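Local coordinates for protein beta-agarase D (PDB 4ASM) that hydrolyses the beta-1,4-galactosidic linkages of agarose at random points along the chain, with retention of the anomeric configuration, here as its catalytic domain, at residues T29-F39 against G49-N58; D156-C166 against K182-R192. All blocks are in the same frame, centred on the assembly; numbering follows the deposited sequence.

Contact 1. Residues T29-F39 against G49-N58. With CA (calcium ion), chain B.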
loop_
_atom_site.group_PDB
_atom_site.type_symbol
_atom_site.label_atom_id
_atom_site.label_comp_id
_atom_site.label_asym_id
_atom_site.label_seq_id
_atom_site.Cartn_x
_atom_site.Cartn_y
_atom_site.Cartn_z
ATOM N N THR A 29 -6.652 8.505 -18.620
ATOM C CA THR A 29 -5.558 9.357 -19.046
ATOM C C THR A 29 -5.133 10.380 -17.982
ATOM O O THR A 29 -3.941 10.540 -17.712
ATOM C CB THR A 29 -5.951 10.016 -20.400
ATOM O OG1 THR A 29 -5.694 9.070 -21.460
ATOM C CG2 THR A 29 -5.191 11.275 -20.666
ATOM N N ALA A 30 -6.101 11.024 -17.334
ATOM C CA ALA A 30 -5.771 12.063 -16.361
ATOM C C ALA A 30 -5.090 11.485 -15.123
ATOM O O ALA A 30 -4.184 12.088 -14.581
ATOM C CB ALA A 30 -7.002 12.853 -15.968
ATOM N N ALA A 31 -5.533 10.297 -14.700
ATOM C CA ALA A 31 -4.943 9.654 -13.515
ATOM C C ALA A 31 -3.548 9.090 -13.750
ATOM O O ALA A 31 -2.715 9.076 -12.841
ATOM C CB ALA A 31 -5.845 8.550 -13.007
ATOM N N SER A 32 -3.316 8.593 -14.962
ATOM C CA SER A 32 -2.079 7.871 -15.258
ATOM C C SER A 32 -0.901 8.810 -15.473
ATOM O O SER A 32 -1.070 9.950 -15.895
ATOM C CB SER A 32 -2.291 6.965 -16.466
ATOM O OG SER A 32 -3.358 6.072 -16.208
ATOM N N ASP A 33 0.300 8.325 -15.186
ATOM C CA ASP A 33 1.483 9.159 -15.289
ATOM C C ASP A 33 2.723 8.285 -15.502
ATOM O O ASP A 33 3.015 7.400 -14.680
ATOM C CB ASP A 33 1.648 9.994 -14.007
ATOM C CG ASP A 33 2.565 11.185 -14.193
ATOM O OD1 ASP A 33 3.315 11.205 -15.210
ATOM O OD2 ASP A 33 2.541 12.081 -13.330
ATOM N N ASP A 34 3.458 8.513 -16.588
ATOM C CA ASP A 34 4.744 7.835 -16.745
ATOM C C ASP A 34 5.975 8.665 -16.355
ATOM O O ASP A 34 7.117 8.251 -16.622
ATOM C CB ASP A 34 4.908 7.095 -18.102
ATOM C CG ASP A 34 4.810 8.002 -19.312
ATOM O OD1 ASP A 34 4.621 9.229 -19.147
ATOM O OD2 ASP A 34 4.911 7.443 -20.442
ATOM N N PHE A 35 5.742 9.814 -15.704
ATOM C CA PHE A 35 6.777 10.555 -14.958
ATOM C C PHE A 35 8.034 10.901 -15.760
ATOM O O PHE A 35 9.141 10.798 -15.243
ATOM C CB PHE A 35 7.200 9.769 -13.699
ATOM C CG PHE A 35 6.088 9.582 -12.689
ATOM C CD1 PHE A 35 5.503 10.691 -12.095
ATOM C CD2 PHE A 35 5.664 8.304 -12.292
ATOM C CE1 PHE A 35 4.494 10.548 -11.147
ATOM C CE2 PHE A 35 4.656 8.155 -11.332
ATOM C CZ PHE A 35 4.070 9.266 -10.769
ATOM N N ASN A 36 7.858 11.370 -16.997
ATOM C CA ASN A 36 9.027 11.607 -17.861
ATOM C C ASN A 36 9.414 13.085 -18.001
ATOM O O ASN A 36 10.369 13.446 -18.711
ATOM C CB ASN A 36 8.844 10.876 -19.187
ATOM C CG ASN A 36 8.866 9.358 -19.005
ATOM O OD1 ASN A 36 9.464 8.847 -18.033
ATOM N ND2 ASN A 36 8.207 8.638 -19.899
ATOM N N TYR A 37 8.719 13.903 -17.232
ATOM C CA TYR A 37 8.887 15.341 -17.200
ATOM C C TYR A 37 9.763 15.736 -16.020
ATOM O O TYR A 37 10.231 14.874 -15.255
ATOM C CB TYR A 37 7.501 15.997 -17.112
ATOM C CG TYR A 37 6.626 15.485 -15.970
ATOM C CD1 TYR A 37 5.832 14.342 -16.129
ATOM C CD2 TYR A 37 6.601 16.145 -14.747
ATOM C CE1 TYR A 37 5.035 13.875 -15.074
ATOM C CE2 TYR A 37 5.832 15.677 -13.695
ATOM C CZ TYR A 37 5.044 14.557 -13.879
ATOM O OH TYR A 37 4.267 14.111 -12.822
ATOM N N THR A 38 9.992 17.038 -15.872
ATOM C CA THR A 38 10.735 17.571 -14.751
ATOM C C THR A 38 9.788 18.248 -13.775
ATOM O O THR A 38 8.963 19.075 -14.167
ATOM C CB THR A 38 11.850 18.553 -15.229
ATOM O OG1 THR A 38 12.809 17.819 -16.002
ATOM C CG2 THR A 38 12.555 19.214 -14.043
ATOM N N PHE A 39 9.869 17.837 -12.511
ATOM C CA PHE A 39 9.278 18.566 -11.411
ATOM C C PHE A 39 10.379 18.700 -10.368
ATOM O O PHE A 39 10.797 17.700 -9.770
ATOM C CB PHE A 39 8.053 17.841 -10.832
ATOM C CG PHE A 39 7.596 18.406 -9.510
ATOM C CD1 PHE A 39 7.263 19.750 -9.388
ATOM C CD2 PHE A 39 7.514 17.593 -8.382
ATOM C CE1 PHE A 39 6.866 20.287 -8.170
ATOM C CE2 PHE A 39 7.135 18.115 -7.148
ATOM C CZ PHE A 39 6.798 19.474 -7.040
ATOM N N GLY A 49 2.816 17.876 -12.683
ATOM C CA GLY A 49 2.490 17.011 -13.801
ATOM C C GLY A 49 3.207 17.475 -15.055
ATOM O O GLY A 49 3.942 18.462 -15.024
ATOM N N PRO A 50 3.002 16.756 -16.158
ATOM C CA PRO A 50 3.650 17.101 -17.434
ATOM C C PRO A 50 3.008 18.338 -18.037
ATOM O O PRO A 50 1.839 18.619 -17.769
ATOM C CB PRO A 50 3.343 15.896 -18.319
ATOM C CG PRO A 50 2.049 15.326 -17.739
ATOM C CD PRO A 50 2.137 15.566 -16.263
ATOM N N ASN A 51 3.759 19.071 -18.854
ATOM C CA ASN A 51 3.214 20.259 -19.533
ATOM C C ASN A 51 2.370 21.108 -18.572
ATOM O O ASN A 51 2.841 21.484 -17.498
ATOM C CB ASN A 51 2.392 19.835 -20.756
ATOM C CG ASN A 51 2.498 20.826 -21.915
ATOM O OD1 ASN A 51 2.190 22.010 -21.769
ATOM N ND2 ASN A 51 2.917 20.331 -23.080
ATOM N N GLY A 52 1.122 21.382 -18.953
ATOM C CA GLY A 52 0.204 22.126 -18.084
ATOM C C GLY A 52 -0.512 21.272 -17.039
ATOM O O GLY A 52 -1.033 21.800 -16.042
ATOM N N ASN A 53 -0.532 19.957 -17.253
ATOM C CA ASN A 53 -1.353 19.053 -16.439
ATOM C C ASN A 53 -1.052 19.066 -14.946
ATOM O O ASN A 53 0.103 19.067 -14.514
ATOM C CB ASN A 53 -1.250 17.613 -16.945
ATOM C CG ASN A 53 -1.841 17.426 -18.324
ATOM O OD1 ASN A 53 -2.413 18.349 -18.915
ATOM N ND2 ASN A 53 -1.704 16.216 -18.852
ATOM N N MET A 54 -2.107 19.081 -14.152
ATOM C CA MET A 54 -1.968 18.902 -12.719
ATOM C C MET A 54 -2.421 17.481 -12.457
ATOM O O MET A 54 -3.619 17.200 -12.485
ATOM C CB MET A 54 -2.886 19.856 -11.967
ATOM C CG MET A 54 -2.711 21.306 -12.317
ATOM S SD MET A 54 -4.228 22.228 -11.959
ATOM C CE MET A 54 -3.534 23.889 -11.923
ATOM N N LYS A 55 -1.480 16.576 -12.207
ATOM C CA LYS A 55 -1.856 15.198 -11.921
ATOM C C LYS A 55 -1.712 14.841 -10.447
ATOM O O LYS A 55 -2.345 13.898 -9.992
ATOM C CB LYS A 55 -0.997 14.232 -12.736
ATOM C CG LYS A 55 -1.321 14.221 -14.208
ATOM C CD LYS A 55 -0.513 13.173 -14.933
ATOM C CE LYS A 55 -0.830 13.182 -16.422
ATOM N NZ LYS A 55 -2.092 12.437 -16.672
ATOM N N TRP A 56 -0.844 15.550 -9.738
ATOM C CA TRP A 56 -0.535 15.260 -8.348
ATOM C C TRP A 56 -0.375 16.538 -7.559
ATOM O O TRP A 56 -0.135 17.606 -8.143
ATOM C CB TRP A 56 0.805 14.504 -8.223
ATOM C CG TRP A 56 0.934 13.287 -9.081
ATOM C CD1 TRP A 56 1.380 13.239 -10.360
ATOM C CD2 TRP A 56 0.625 11.933 -8.711
ATOM N NE1 TRP A 56 1.373 11.952 -10.823
ATOM C CE2 TRP A 56 0.904 11.125 -9.836
ATOM C CE3 TRP A 56 0.157 11.321 -7.530
ATOM C CZ2 TRP A 56 0.713 9.730 -9.836
ATOM C CZ3 TRP A 56 -0.039 9.940 -7.524
ATOM C CH2 TRP A 56 0.245 9.150 -8.674
ATOM N N TYR A 57 -0.456 16.431 -6.240
ATOM C CA TYR A 57 0.140 17.436 -5.355
ATOM C C TYR A 57 1.065 16.769 -4.339
ATOM O O TYR A 57 0.902 15.581 -4.007
ATOM C CB TYR A 57 -0.888 18.373 -4.700
ATOM C CG TYR A 57 -2.044 17.712 -3.998
ATOM C CD1 TYR A 57 -3.215 17.411 -4.683
ATOM C CD2 TYR A 57 -1.980 17.405 -2.637
ATOM C CE1 TYR A 57 -4.298 16.821 -4.034
ATOM C CE2 TYR A 57 -3.055 16.812 -1.983
ATOM C CZ TYR A 57 -4.204 16.521 -2.686
ATOM O OH TYR A 57 -5.269 15.925 -2.026
ATOM N N ASN A 58 2.045 17.538 -3.866
ATOM C CA ASN A 58 3.131 17.018 -3.038
ATOM C C ASN A 58 2.803 16.972 -1.552
ATOM O O ASN A 58 3.659 17.274 -0.696
ATOM C CB ASN A 58 4.451 17.774 -3.314
ATOM C CG ASN A 58 4.358 19.275 -3.018
ATOM O OD1 ASN A 58 3.264 19.821 -2.807
ATOM N ND2 ASN A 58 5.515 19.946 -2.999
HETATM CA CA CA B . 8.992 6.814 -16.679
HETATM O O HOH W 1 -4.701 13.195 -12.169
HETATM O O HOH W 2 5.946 18.953 -13.279
HETATM O O HOH W 3 11.122 6.484 -17.793
#
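Three hydrogen bonds of side chains join T29-F39 to G49-N58. W56 NE1 donates to D33 OD2 at 2.8 Å, in the plane of the indole and on the anti lone pair of that oxygen. Y37 OH gives its proton to the syn lone pair of the same D33 OD2, at 2.7 Å. Two donors thus fix the carboxylate oxygen. D33 OD1 takes F35 N and closes an Asx turn. The other two crossing bonds come from K55. Its chain runs straight to CE and bends only at the end (chi4 -81°), where NZ donates to S32 O at 2.8 Å and to A30 O at 3.0 Å.

The apolar contacts lie beside this network. One face of the Y37 ring rests on the G49-P50 peptide, with P50 CD 4.0 Å from the ring centroid in a CH-pi contact. A leucine in place of Y37 would probably leave D33 OD2 without one of its two donors and the P50 ring without its aromatic face. F35 CZ meets W56 CZ2 at 3.5 Å, but the two ring systems are slid apart and barely overlap.

Water links T38 O to G49 O. On the far side of T29-F39, D34 O and N36 OD1 bind the calcium ion, completed by D9, G89, D354 and water. The arrangement is a calcium-bound loop fastened beside a classic beta bulge, where K55 and W56 both face F48.

Contact 2. Residues D156-C166 against K182-R192. With IMD (imidazole), chain C.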
loop_
_atom_site.group_PDB
_atom_site.type_symbol
_atom_site.label_atom_id
_atom_site.label_comp_id
_atom_site.label_asym_id
_atom_site.label_seq_id
_atom_site.Cartn_x
_atom_site.Cartn_y
_atom_site.Cartn_z
ATOM N N ASP A 156 -12.386 10.457 3.402
ATOM C CA ASP A 156 -12.812 10.484 4.809
ATOM C C ASP A 156 -12.050 9.517 5.712
ATOM O O ASP A 156 -12.360 9.373 6.896
ATOM C CB ASP A 156 -14.330 10.286 4.929
ATOM C CG ASP A 156 -14.774 8.833 4.764
ATOM O OD1 ASP A 156 -13.943 7.920 4.512
ATOM O OD2 ASP A 156 -15.997 8.610 4.884
ATOM N N ASP A 157 -11.031 8.858 5.144
ATOM C CA ASP A 157 -10.078 8.032 5.908
ATOM C C ASP A 157 -10.698 6.730 6.480
ATOM O O ASP A 157 -10.101 6.110 7.357
ATOM C CB ASP A 157 -9.378 8.826 7.036
ATOM C CG ASP A 157 -8.468 9.920 6.513
ATOM O OD1 ASP A 157 -7.983 9.804 5.368
ATOM O OD2 ASP A 157 -8.231 10.888 7.281
ATOM N N THR A 158 -11.856 6.310 5.966
ATOM C CA THR A 158 -12.486 5.067 6.479
ATOM C C THR A 158 -12.157 3.804 5.667
ATOM O O THR A 158 -12.243 2.701 6.180
ATOM C CB THR A 158 -14.026 5.181 6.581
ATOM O OG1 THR A 158 -14.600 5.420 5.297
ATOM C CG2 THR A 158 -14.429 6.311 7.543
ATOM N N GLN A 159 -11.841 3.969 4.384
ATOM C CA GLN A 159 -11.680 2.816 3.503
ATOM C C GLN A 159 -10.394 2.953 2.729
ATOM O O GLN A 159 -10.118 4.012 2.167
ATOM C CB GLN A 159 -12.860 2.690 2.543
ATOM C CG GLN A 159 -14.233 2.530 3.244
ATOM C CD GLN A 159 -15.417 2.354 2.294
ATOM O OE1 GLN A 159 -16.591 2.512 2.705
ATOM N NE2 GLN A 159 -15.150 2.034 1.057
ATOM N N GLU A 160 -9.624 1.861 2.668
ATOM C CA GLU A 160 -8.281 1.882 2.062
ATOM C C GLU A 160 -8.000 0.576 1.352
ATOM O O GLU A 160 -8.360 -0.485 1.846
ATOM C CB GLU A 160 -7.237 2.122 3.153
ATOM C CG GLU A 160 -5.797 1.874 2.741
ATOM C CD GLU A 160 -4.828 2.125 3.873
ATOM O OE1 GLU A 160 -5.188 2.804 4.863
ATOM O OE2 GLU A 160 -3.668 1.648 3.740
ATOM N N ILE A 161 -7.378 0.672 0.185
ATOM C CA ILE A 161 -6.919 -0.522 -0.539
ATOM C C ILE A 161 -5.479 -0.264 -0.888
ATOM O O ILE A 161 -5.183 0.738 -1.508
ATOM C CB ILE A 161 -7.736 -0.754 -1.828
ATOM C CG1 ILE A 161 -9.175 -1.146 -1.468
ATOM C CG2 ILE A 161 -7.065 -1.810 -2.735
ATOM C CD1 ILE A 161 -10.202 -0.911 -2.594
ATOM N N ASP A 162 -4.578 -1.142 -0.459
ATOM C CA ASP A 162 -3.170 -0.938 -0.761
ATOM C C ASP A 162 -2.807 -1.662 -2.044
ATOM O O ASP A 162 -3.394 -2.703 -2.371
ATOM C CB ASP A 162 -2.285 -1.401 0.393
ATOM C CG ASP A 162 -2.556 -0.648 1.655
ATOM O OD1 ASP A 162 -3.115 0.470 1.581
ATOM O OD2 ASP A 162 -2.241 -1.178 2.723
ATOM N N ILE A 163 -1.859 -1.081 -2.772
ATOM C CA ILE A 163 -1.232 -1.755 -3.899
ATOM C C ILE A 163 0.057 -2.396 -3.382
ATOM O O ILE A 163 0.247 -3.610 -3.513
ATOM C CB ILE A 163 -0.989 -0.798 -5.066
ATOM C CG1 ILE A 163 -2.338 -0.456 -5.721
ATOM C CG2 ILE A 163 -0.114 -1.470 -6.104
ATOM C CD1 ILE A 163 -2.660 0.977 -5.822
ATOM N N MET A 164 0.923 -1.590 -2.783
ATOM C CA MET A 164 2.156 -2.117 -2.208
ATOM C C MET A 164 2.416 -1.504 -0.834
ATOM O O MET A 164 2.320 -0.285 -0.659
ATOM C CB MET A 164 3.331 -1.801 -3.123
ATOM C CG MET A 164 4.692 -2.237 -2.537
ATOM S SD MET A 164 6.096 -1.898 -3.626
ATOM C CE MET A 164 6.081 -0.102 -3.647
ATOM N N GLU A 165 2.765 -2.358 0.138
ATOM C CA GLU A 165 3.371 -1.929 1.401
ATOM C C GLU A 165 4.537 -2.889 1.587
ATOM O O GLU A 165 4.320 -4.097 1.812
ATOM C CB GLU A 165 2.382 -2.055 2.561
ATOM C CG GLU A 165 2.973 -1.737 3.914
ATOM C CD GLU A 165 1.908 -1.691 4.981
ATOM O OE1 GLU A 165 1.212 -2.717 5.136
ATOM O OE2 GLU A 165 1.748 -0.640 5.654
ATOM N N CYS A 166 5.763 -2.384 1.432
ATOM C CA CYS A 166 6.934 -3.247 1.420
ATOM C C CYS A 166 8.077 -2.583 2.169
ATOM O O CYS A 166 8.409 -1.445 1.900
ATOM C CB CYS A 166 7.337 -3.526 -0.033
ATOM S SG CYS A 166 8.756 -4.665 -0.167
ATOM N N LYS A 182 9.303 -10.031 1.854
ATOM C CA LYS A 182 7.854 -10.069 1.642
ATOM C C LYS A 182 7.279 -8.742 1.137
ATOM O O LYS A 182 7.852 -7.659 1.357
ATOM C CB LYS A 182 7.148 -10.460 2.955
ATOM C CG LYS A 182 7.612 -11.829 3.514
ATOM C CD LYS A 182 7.296 -12.982 2.526
ATOM C CE LYS A 182 7.505 -14.393 3.115
ATOM N NZ LYS A 182 8.945 -14.702 3.281
ATOM N N ILE A 183 6.152 -8.847 0.438
ATOM C CA ILE A 183 5.353 -7.669 0.098
ATOM C C ILE A 183 4.027 -7.856 0.795
ATOM O O ILE A 183 3.374 -8.883 0.626
ATOM C CB ILE A 183 5.124 -7.489 -1.433
ATOM C CG1 ILE A 183 6.455 -7.498 -2.198
ATOM C CG2 ILE A 183 4.275 -6.197 -1.709
ATOM C CD1 ILE A 183 6.315 -7.394 -3.702
ATOM N N HIS A 184 3.648 -6.885 1.623
ATOM C CA HIS A 184 2.339 -6.952 2.260
ATOM C C HIS A 184 1.247 -6.552 1.286
ATOM O O HIS A 184 1.229 -5.413 0.812
ATOM C CB HIS A 184 2.290 -6.080 3.517
ATOM C CG HIS A 184 1.124 -6.385 4.411
ATOM N ND1 HIS A 184 0.531 -5.421 5.197
ATOM C CD2 HIS A 184 0.421 -7.526 4.612
ATOM C CE1 HIS A 184 -0.464 -5.968 5.879
ATOM N NE2 HIS A 184 -0.563 -7.235 5.532
ATOM N N LEU A 185 0.370 -7.504 0.982
ATOM C CA LEU A 185 -0.744 -7.297 0.047
ATOM C C LEU A 185 -1.951 -7.035 0.943
ATOM O O LEU A 185 -2.409 -7.930 1.672
ATOM C CB LEU A 185 -0.956 -8.507 -0.871
ATOM C CG LEU A 185 0.311 -8.930 -1.623
ATOM C CD1 LEU A 185 0.009 -10.190 -2.401
ATOM C CD2 LEU A 185 0.753 -7.799 -2.542
ATOM N N SER A 186 -2.422 -5.786 0.952
ATOM C CA SER A 186 -3.217 -5.325 2.079
ATOM C C SER A 186 -4.313 -4.323 1.714
ATOM O O SER A 186 -4.428 -3.865 0.580
ATOM C CB SER A 186 -2.256 -4.724 3.113
ATOM O OG SER A 186 -2.858 -4.507 4.387
ATOM N N HIS A 187 -5.114 -4.010 2.726
ATOM C CA HIS A 187 -6.129 -2.963 2.652
ATOM C C HIS A 187 -6.394 -2.596 4.093
ATOM O O HIS A 187 -5.903 -3.252 4.993
ATOM C CB HIS A 187 -7.407 -3.459 1.946
ATOM C CG HIS A 187 -8.264 -4.351 2.795
ATOM N ND1 HIS A 187 -8.147 -5.725 2.787
ATOM C CD2 HIS A 187 -9.255 -4.061 3.677
ATOM C CE1 HIS A 187 -9.038 -6.243 3.618
ATOM N NE2 HIS A 187 -9.732 -5.256 4.166
ATOM N N HIS A 188 -7.147 -1.522 4.327
ATOM C CA HIS A 188 -7.568 -1.238 5.692
ATOM C C HIS A 188 -9.011 -0.787 5.670
ATOM O O HIS A 188 -9.460 -0.150 4.722
ATOM C CB HIS A 188 -6.766 -0.085 6.299
ATOM C CG HIS A 188 -5.381 -0.429 6.766
ATOM N ND1 HIS A 188 -4.323 -0.675 5.910
ATOM C CD2 HIS A 188 -4.867 -0.457 8.015
ATOM C CE1 HIS A 188 -3.227 -0.885 6.623
ATOM N NE2 HIS A 188 -3.529 -0.755 7.903
ATOM N N VAL A 189 -9.710 -1.083 6.763
ATOM C CA VAL A 189 -10.967 -0.410 7.080
ATOM C C VAL A 189 -10.845 0.192 8.480
ATOM O O VAL A 189 -10.231 -0.405 9.368
ATOM C CB VAL A 189 -12.240 -1.328 6.921
ATOM C CG1 VAL A 189 -12.404 -1.758 5.464
ATOM C CG2 VAL A 189 -12.230 -2.543 7.880
ATOM N N PHE A 190 -11.449 1.368 8.668
ATOM C CA PHE A 190 -11.323 2.107 9.945
ATOM C C PHE A 190 -12.660 2.535 10.492
ATOM O O PHE A 190 -13.549 2.898 9.742
ATOM C CB PHE A 190 -10.523 3.407 9.762
ATOM C CG PHE A 190 -9.108 3.210 9.275
ATOM C CD1 PHE A 190 -8.063 3.041 10.175
ATOM C CD2 PHE A 190 -8.828 3.248 7.904
ATOM C CE1 PHE A 190 -6.737 2.866 9.699
ATOM C CE2 PHE A 190 -7.529 3.097 7.441
ATOM C CZ PHE A 190 -6.494 2.907 8.341
ATOM N N ILE A 191 -12.755 2.540 11.817
ATOM C CA ILE A 191 -13.656 3.475 12.487
ATOM C C ILE A 191 -12.801 4.677 12.865
ATOM O O ILE A 191 -11.730 4.527 13.441
ATOM C CB ILE A 191 -14.287 2.899 13.771
ATOM C CG1 ILE A 191 -14.891 1.529 13.508
ATOM C CG2 ILE A 191 -15.383 3.857 14.281
ATOM C CD1 ILE A 191 -15.702 0.954 14.697
ATOM N N ARG A 192 -13.276 5.868 12.509
ATOM C CA ARG A 192 -12.568 7.101 12.822
ATOM C C ARG A 192 -12.759 7.449 14.295
ATOM O O ARG A 192 -13.705 6.958 14.915
ATOM C CB ARG A 192 -13.090 8.270 11.970
ATOM C CG ARG A 192 -13.100 8.100 10.451
ATOM C CD ARG A 192 -11.767 7.632 9.931
ATOM N NE ARG A 192 -10.679 8.447 10.460
ATOM C CZ ARG A 192 -9.403 8.081 10.471
ATOM N NH1 ARG A 192 -9.019 6.904 9.969
ATOM N NH2 ARG A 192 -8.507 8.905 10.998
HETATM N N1 IMD C . -1.202 2.317 4.253
HETATM C C2 IMD C . -0.748 3.545 4.557
HETATM N N3 IMD C . 0.599 3.503 4.602
HETATM C C4 IMD C . 1.009 2.245 4.317
HETATM C C5 IMD C . -0.140 1.498 4.094
#
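E160 and H188 lie side by side and point the same way from a hydrogen-bonded antiparallel pair. E160 N and H188 O are 2.9 Å apart, as are H188 N and E160 O. With CG anti to its backbone N (chi1 167°) and an extended chain, E160 reaches out along H188, its carboxylate turned 25° from the imidazole plane. E160 OE1 also lies at the edge of the F190 ring, in its plane, 3.5 Å from CE2. The other oxygen, OE2, is 2.5 Å from D162 OD1.

Beyond the corner at I163, E165 lies alongside H184. The carboxylate and imidazole are nearly coplanar. H184 ND1 donates to E165 OE1 at 2.8 Å in an almost straight bond (173°), nearly along the C-O axis. H184 NE2 is held in turn by P201 O, and W207 stacks on the ring. The imidazole is therefore fixed at both nitrogens and probably helps to orient the E165 carboxylate.

At the other end R192 folds back at chi2 and chi3 and lays one guanidinium face over D157 CB. Its NH1 makes only a weak, bent bond to D157 O. T158 CG2 packs against R192 CG at 3.7 Å.

A bound imidazole, probably from the crystallisation liquor, donates from N1 to E160 OE2 at 2.6 Å, and its C5 and C4 lie beside E165 OE2. It also bonds to E326. By similarity E160 is the nucleophile, E165 the proton donor, and R192 and E326 bind substrate. One ligand thus meets both predicted catalytic carboxylates, each beside a histidine, which is consistent with the two-acid retaining mechanism of GH16 enzymes.

Contact 1 lies toward the outside of the domain, about 21 Å from the centre of the chain, and is only partly buried. Contact 2 is buried, about 6 Å from that centre. Their own centres are about 24 Å apart and they do not touch. In sequence contact 1 closes before contact 2 opens. Contact 1 is loop against loop and a short strand, held by side-chain bonds and aromatic rings, with a calcium ion bound to 29-39 alone of its two segments. Contact 2 pairs two strands by backbone bonds, and its acids gather round a bound imidazole. Strand 112-125 pairs with 56-57 and with 320-326; the latter pairs with 147-153, the neighbour of 159-166, so pairing connects both contacts.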